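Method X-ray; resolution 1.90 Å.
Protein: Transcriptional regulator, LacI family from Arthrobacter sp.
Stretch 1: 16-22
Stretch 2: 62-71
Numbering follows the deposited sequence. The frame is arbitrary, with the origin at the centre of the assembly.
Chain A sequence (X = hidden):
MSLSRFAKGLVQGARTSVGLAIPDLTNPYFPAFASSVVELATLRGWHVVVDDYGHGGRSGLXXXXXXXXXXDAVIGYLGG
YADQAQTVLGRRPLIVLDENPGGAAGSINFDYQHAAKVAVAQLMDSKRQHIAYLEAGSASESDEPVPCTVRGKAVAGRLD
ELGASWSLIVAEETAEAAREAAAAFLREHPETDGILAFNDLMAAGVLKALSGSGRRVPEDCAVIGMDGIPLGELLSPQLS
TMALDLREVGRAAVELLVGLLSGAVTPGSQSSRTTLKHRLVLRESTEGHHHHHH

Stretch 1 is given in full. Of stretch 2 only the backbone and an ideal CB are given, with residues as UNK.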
ATOM      1  N   THR A  16      19.489  10.662  15.170  1.00 23.23           N
ATOM      2  CA  THR A  16      18.865   9.438  15.567  1.00 20.36           C
ATOM      3  C   THR A  16      18.408   8.642  14.361  1.00 18.32           C
ATOM      4  O   THR A  16      17.904   9.182  13.390  1.00 19.41           O
ATOM      5  CB  THR A  16      17.667   9.729  16.464  1.00 20.36           C
ATOM      6  OG1 THR A  16      18.156  10.263  17.668  1.00 23.94           O
ATOM      7  CG2 THR A  16      16.842   8.459  16.762  1.00 19.91           C
ATOM      8  N   SER A  17      18.617   7.339  14.436  1.00 15.24           N
ATOM      9  CA  SER A  17      18.238   6.445  13.375  1.00 13.06           C
ATOM     10  C   SER A  17      17.286   5.430  13.947  1.00 16.33           C
ATOM     11  O   SER A  17      17.574   4.841  14.959  1.00 17.31           O
ATOM     12  CB  SER A  17      19.495   5.739  12.847  1.00 21.02           C
ATOM     13  OG  SER A  17      19.102   4.717  11.948  1.00 22.18           O
ATOM     14  N   VAL A  18      16.159   5.232  13.286  1.00 11.70           N
ATOM     15  CA  VAL A  18      15.105   4.361  13.737  1.00 13.09           C
ATOM     16  C   VAL A  18      14.778   3.308  12.663  1.00 12.90           C
ATOM     17  O   VAL A  18      14.690   3.597  11.465  1.00 14.76           O
ATOM     18  CB  VAL A  18      13.811   5.121  14.065  1.00 16.92           C
ATOM     19  CG1 VAL A  18      12.795   4.148  14.608  1.00 17.23           C
ATOM     20  CG2 VAL A  18      14.091   6.131  15.147  1.00 26.69           C
ATOM     21  N   GLY A  19      14.682   2.074  13.098  1.00 13.34           N
ATOM     22  CA  GLY A  19      14.287   0.968  12.191  1.00 13.35           C
ATOM     23  C   GLY A  19      12.816   0.650  12.347  1.00 12.04           C
ATOM     24  O   GLY A  19      12.289   0.650  13.446  1.00 13.81           O
ATOM     25  N   LEU A  20      12.138   0.403  11.226  1.00  8.97           N
ATOM     26  CA  LEU A  20      10.759   0.032  11.224  1.00 11.07           C
ATOM     27  C   LEU A  20      10.676  -1.362  10.621  1.00 15.78           C
ATOM     28  O   LEU A  20      11.075  -1.586   9.474  1.00 16.99           O
ATOM     29  CB  LEU A  20      10.012   1.030  10.334  1.00 14.14           C
ATOM     30  CG  LEU A  20       8.565   1.396  10.307  1.00 39.05           C
ATOM     31  CD1 LEU A  20       7.938   1.423  11.689  1.00 43.17           C
ATOM     32  CD2 LEU A  20       8.544   2.780   9.624  1.00 24.98           C
ATOM     33  N   ALA A  21      10.153  -2.297  11.390  1.00 14.65           N
ATOM     34  CA  ALA A  21      10.005  -3.688  10.930  1.00 17.01           C
ATOM     35  C   ALA A  21       8.501  -3.983  10.603  1.00 12.60           C
ATOM     36  O   ALA A  21       7.609  -3.807  11.450  1.00 16.48           O
ATOM     37  CB  ALA A  21      10.535  -4.636  11.989  1.00 14.47           C
ATOM     38  N   ILE A  22       8.215  -4.364   9.374  1.00 13.93           N
ATOM     39  CA  ILE A  22       6.851  -4.719   9.010  1.00 13.06           C
ATOM     40  C   ILE A  22       6.839  -6.086   8.315  1.00 10.70           C
ATOM     41  O   ILE A  22       7.763  -6.373   7.588  1.00 14.17           O
ATOM     42  CB  ILE A  22       6.171  -3.678   8.129  1.00 23.00           C
ATOM     43  CG1 ILE A  22       7.083  -3.308   7.013  1.00 16.38           C
ATOM     44  CG2 ILE A  22       5.856  -2.417   8.967  1.00 27.34           C
ATOM     45  CD1 ILE A  22       6.372  -2.639   5.876  1.00 22.61           C
ATOM     46  N   UNK A  62      14.557 -11.809  12.785  1.00 17.58           N
ATOM     47  CA  UNK A  62      15.540 -11.561  11.738  1.00 16.57           C
ATOM     48  C   UNK A  62      15.582 -10.056  11.346  1.00 13.23           C
ATOM     49  O   UNK A  62      16.650  -9.522  11.080  1.00 15.46           O
ATOM     50  CB  UNK A  62      15.218 -12.422  10.515  1.00 16.57           C
ATOM     51  N   UNK A  63      14.415  -9.422  11.309  1.00 14.16           N
ATOM     52  CA  UNK A  63      14.332  -8.036  10.933  1.00 12.74           C
ATOM     53  C   UNK A  63      15.089  -7.211  11.952  1.00 15.41           C
ATOM     54  O   UNK A  63      15.904  -6.381  11.594  1.00 15.31           O
ATOM     55  CB  UNK A  63      12.876  -7.580  10.820  1.00 12.74           C
ATOM     56  N   UNK A  64      14.878  -7.500  13.221  1.00 13.27           N
ATOM     57  CA  UNK A  64      15.535  -6.747  14.297  1.00 14.65           C
ATOM     58  C   UNK A  64      17.016  -7.012  14.311  1.00 14.41           C
ATOM     59  O   UNK A  64      17.785  -6.085  14.449  1.00 14.62           O
ATOM     60  CB  UNK A  64      14.932  -7.101  15.658  1.00 14.65           C
ATOM     61  N   UNK A  65      17.435  -8.266  14.108  1.00 14.15           N
ATOM     62  CA  UNK A  65      18.851  -8.579  13.955  1.00 12.00           C
ATOM     63  C   UNK A  65      19.568  -7.818  12.865  1.00 15.95           C
ATOM     64  O   UNK A  65      20.700  -7.358  13.049  1.00 14.89           O
ATOM     65  CB  UNK A  65      19.009 -10.077  13.686  1.00 12.00           C
ATOM     66  N   UNK A  66      18.906  -7.683  11.731  1.00 16.84           N
ATOM     67  CA  UNK A  66      19.405  -6.911  10.594  1.00 15.22           C
ATOM     68  C   UNK A  66      19.494  -5.404  10.900  1.00 17.87           C
ATOM     69  O   UNK A  66      20.503  -4.758  10.669  1.00 14.98           O
ATOM     70  CB  UNK A  66      18.501  -7.140   9.381  1.00 15.22           C
ATOM     71  N   UNK A  67      18.448  -4.862  11.460  1.00 11.49           N
ATOM     72  CA  UNK A  67      18.366  -3.401  11.666  1.00 16.19           C
ATOM     73  C   UNK A  67      19.262  -2.912  12.810  1.00 13.42           C
ATOM     74  O   UNK A  67      19.848  -1.831  12.704  1.00 13.52           O
ATOM     75  CB  UNK A  67      16.918  -2.997  11.951  1.00 16.19           C
ATOM     76  N   UNK A  68      19.379  -3.731  13.878  1.00 15.47           N
ATOM     77  CA  UNK A  68      20.008  -3.346  15.144  1.00 11.72           C
ATOM     78  C   UNK A  68      21.290  -2.520  14.998  1.00 17.21           C
ATOM     79  O   UNK A  68      21.358  -1.384  15.540  1.00 13.77           O
ATOM     80  CB  UNK A  68      20.323  -4.608  15.949  1.00 11.72           C
ATOM     81  N   UNK A  69      22.279  -3.029  14.257  1.00 13.20           N
ATOM     82  CA  UNK A  69      23.540  -2.255  14.191  1.00 14.84           C
ATOM     83  C   UNK A  69      23.483  -0.906  13.462  1.00 19.08           C
ATOM     84  O   UNK A  69      24.399  -0.128  13.610  1.00 17.35           O
ATOM     85  CB  UNK A  69      24.604  -3.115  13.505  1.00 14.84           C
ATOM     86  N   UNK A  70      22.440  -0.637  12.695  1.00 13.43           N
ATOM     87  CA  UNK A  70      22.328   0.633  12.007  1.00 13.95           C
ATOM     88  C   UNK A  70      21.254   1.543  12.572  1.00 15.56           C
ATOM     89  O   UNK A  70      20.954   2.566  11.991  1.00 17.32           O
ATOM     90  CB  UNK A  70      22.052   0.386  10.522  1.00 13.95           C
ATOM     91  N   UNK A  71      20.684   1.186  13.716  1.00 12.16           N
ATOM     92  CA  UNK A  71      19.647   1.993  14.325  1.00 14.51           C
ATOM     93  C   UNK A  71      19.858   2.119  15.809  1.00 17.70           C
ATOM     94  O   UNK A  71      20.610   1.373  16.398  1.00 15.82           O
ATOM     95  CB  UNK A  71      18.266   1.401  14.039  1.00 14.51           C
TER

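Strand 17-22 turns the side chains of S17 and A21 toward the second stretch, with the bare G19 between them. Helix 62-67 runs nearly antiparallel to the strand at 160°, with the two axes 8.8 Å apart at closest approach. One hydroxyl, one bare glycine and one methyl are what a designer has to match.

Position 62 is helical, and its CB has nothing of the strand within 5.5 Å, so stretch 1 does not restrict the choice, and polar or charged residues are among those that would do. It is D62, whose OD2 is hydrogen-bonded elsewhere in the structure.

At position 63 CA-to-CB points toward the strand, and the ideal CB already lies 3.9 Å from A21 CB. The CA atoms of 21 and 63 are just 6.1 Å apart, so a small side chain fits naturally. The residue is A63, and its CB meets A21 CB at 3.9 Å, methyl against methyl.

Position 64 points sideways and finds no partner; stretch 1 asks little of it, and many helical residues would do. It is V64, with chi1 t.

Positions 65 and 66 are out of the strand's reach, leaving the choice to other surroundings. They are E65, its chi1 m, and H66, whose ND1 is hydrogen-bonded elsewhere in the structure.

Position 67, one turn after 63, again points toward the strand, but its ideal CB stands 4.8 Å from G19 CA. That leaves space for an apolar chain of moderate length, laid over a residue with no side chain. L67 takes it with chi1 m and chi2 t: CD1 comes 4.0 Å from G19 CA and 4.3 Å from A21 CB. The bare glycine matters here, since an ideal CB on G19 would sit 2.9 Å from L67 CD1, a clash.

Positions 68 and 69 belong to a 3-10 segment and lie out of reach. At 68 the backbone N bonds to the O of 64, which argues against proline; at 69 phi of -68° suits proline among others. They are A68 and P69.

Position 70 points sideways, its phi/psi of -109/10 tolerating many residues. What stretch 1 engages is the backbone: S17 OG donates a hydrogen bond to the carbonyl O of 70 at 2.8 Å, so side-chain identity is loosely constrained. It is Q70, with chi1 p.

Position 71 is extended at -137/165, and its CA lies 4.8 Å from S17 CA. The ideal CB, though sideways, is 3.6 Å from S17 O and 3.8 Å from G19 N, favouring a compact, beta-branched side chain suited to the extended backbone; valine or isoleucine is plausible, and threonine as a more polar alternative. V71, chi1 m, places CG1 3.4 Å from G19 N and 3.7 Å from S17 OG, packing against strand backbone as much as side chain.

Stretch 2 62-71: DAVEHLAPQV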
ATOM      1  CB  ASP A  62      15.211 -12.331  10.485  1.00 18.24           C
ATOM      2  CG  ASP A  62      15.354 -13.829  10.665  1.00 39.03           C
ATOM      3  OD1 ASP A  62      16.366 -14.259  11.242  1.00 30.06           O
ATOM      4  OD2 ASP A  62      14.463 -14.571  10.213  1.00 21.85           O
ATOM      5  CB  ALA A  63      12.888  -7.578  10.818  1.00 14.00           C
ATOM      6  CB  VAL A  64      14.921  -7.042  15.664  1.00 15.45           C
ATOM      7  CG1 VAL A  64      15.795  -6.476  16.781  1.00 18.43           C
ATOM      8  CG2 VAL A  64      13.518  -6.459  15.733  1.00 15.41           C
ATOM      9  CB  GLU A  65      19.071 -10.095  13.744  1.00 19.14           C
ATOM     10  CG  GLU A  65      18.868 -10.848  15.053  1.00 24.89           C
ATOM     11  CD  GLU A  65      18.957 -12.352  14.932  1.00 60.13           C
ATOM     12  OE1 GLU A  65      19.007 -12.874  13.799  1.00 50.42           O
ATOM     13  OE2 GLU A  65      18.951 -13.008  15.991  1.00 51.93           O
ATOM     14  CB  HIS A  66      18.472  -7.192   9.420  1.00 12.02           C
ATOM     15  CG  HIS A  66      18.617  -6.280   8.257  1.00 13.15           C
ATOM     16  ND1 HIS A  66      17.531  -5.817   7.552  1.00 19.24           N
ATOM     17  CD2 HIS A  66      19.711  -5.817   7.609  1.00 21.91           C
ATOM     18  CE1 HIS A  66      17.949  -5.081   6.532  1.00 18.37           C
ATOM     19  NE2 HIS A  66      19.265  -5.054   6.555  1.00 18.23           N
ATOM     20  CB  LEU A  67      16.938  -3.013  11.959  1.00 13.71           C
ATOM     21  CG  LEU A  67      15.865  -3.118  10.877  1.00 18.88           C
ATOM     22  CD1 LEU A  67      14.476  -2.922  11.447  1.00 19.16           C
ATOM     23  CD2 LEU A  67      16.142  -2.114   9.796  1.00 24.81           C
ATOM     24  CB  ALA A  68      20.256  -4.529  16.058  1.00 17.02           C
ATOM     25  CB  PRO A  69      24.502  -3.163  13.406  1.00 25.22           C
ATOM     26  CG  PRO A  69      23.710  -4.315  12.901  1.00 29.17           C
ATOM     27  CD  PRO A  69      22.326  -4.266  13.432  1.00 14.34           C
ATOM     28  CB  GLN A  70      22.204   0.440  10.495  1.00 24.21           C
ATOM     29  CG  GLN A  70      21.007  -0.283  10.020  1.00 30.61           C
ATOM     30  CD  GLN A  70      20.970  -0.362   8.492  1.00127.52           C
ATOM     31  OE1 GLN A  70      20.772   0.631   7.786  1.00 36.33           O
ATOM     32  NE2 GLN A  70      21.175  -1.550   7.978  1.00 39.82           N
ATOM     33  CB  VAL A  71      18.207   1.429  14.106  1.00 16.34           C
ATOM     34  CG1 VAL A  71      17.967   1.286  12.617  1.00 17.25           C
ATOM     35  CG2 VAL A  71      17.987   0.120  14.864  1.00 17.75           C
TER
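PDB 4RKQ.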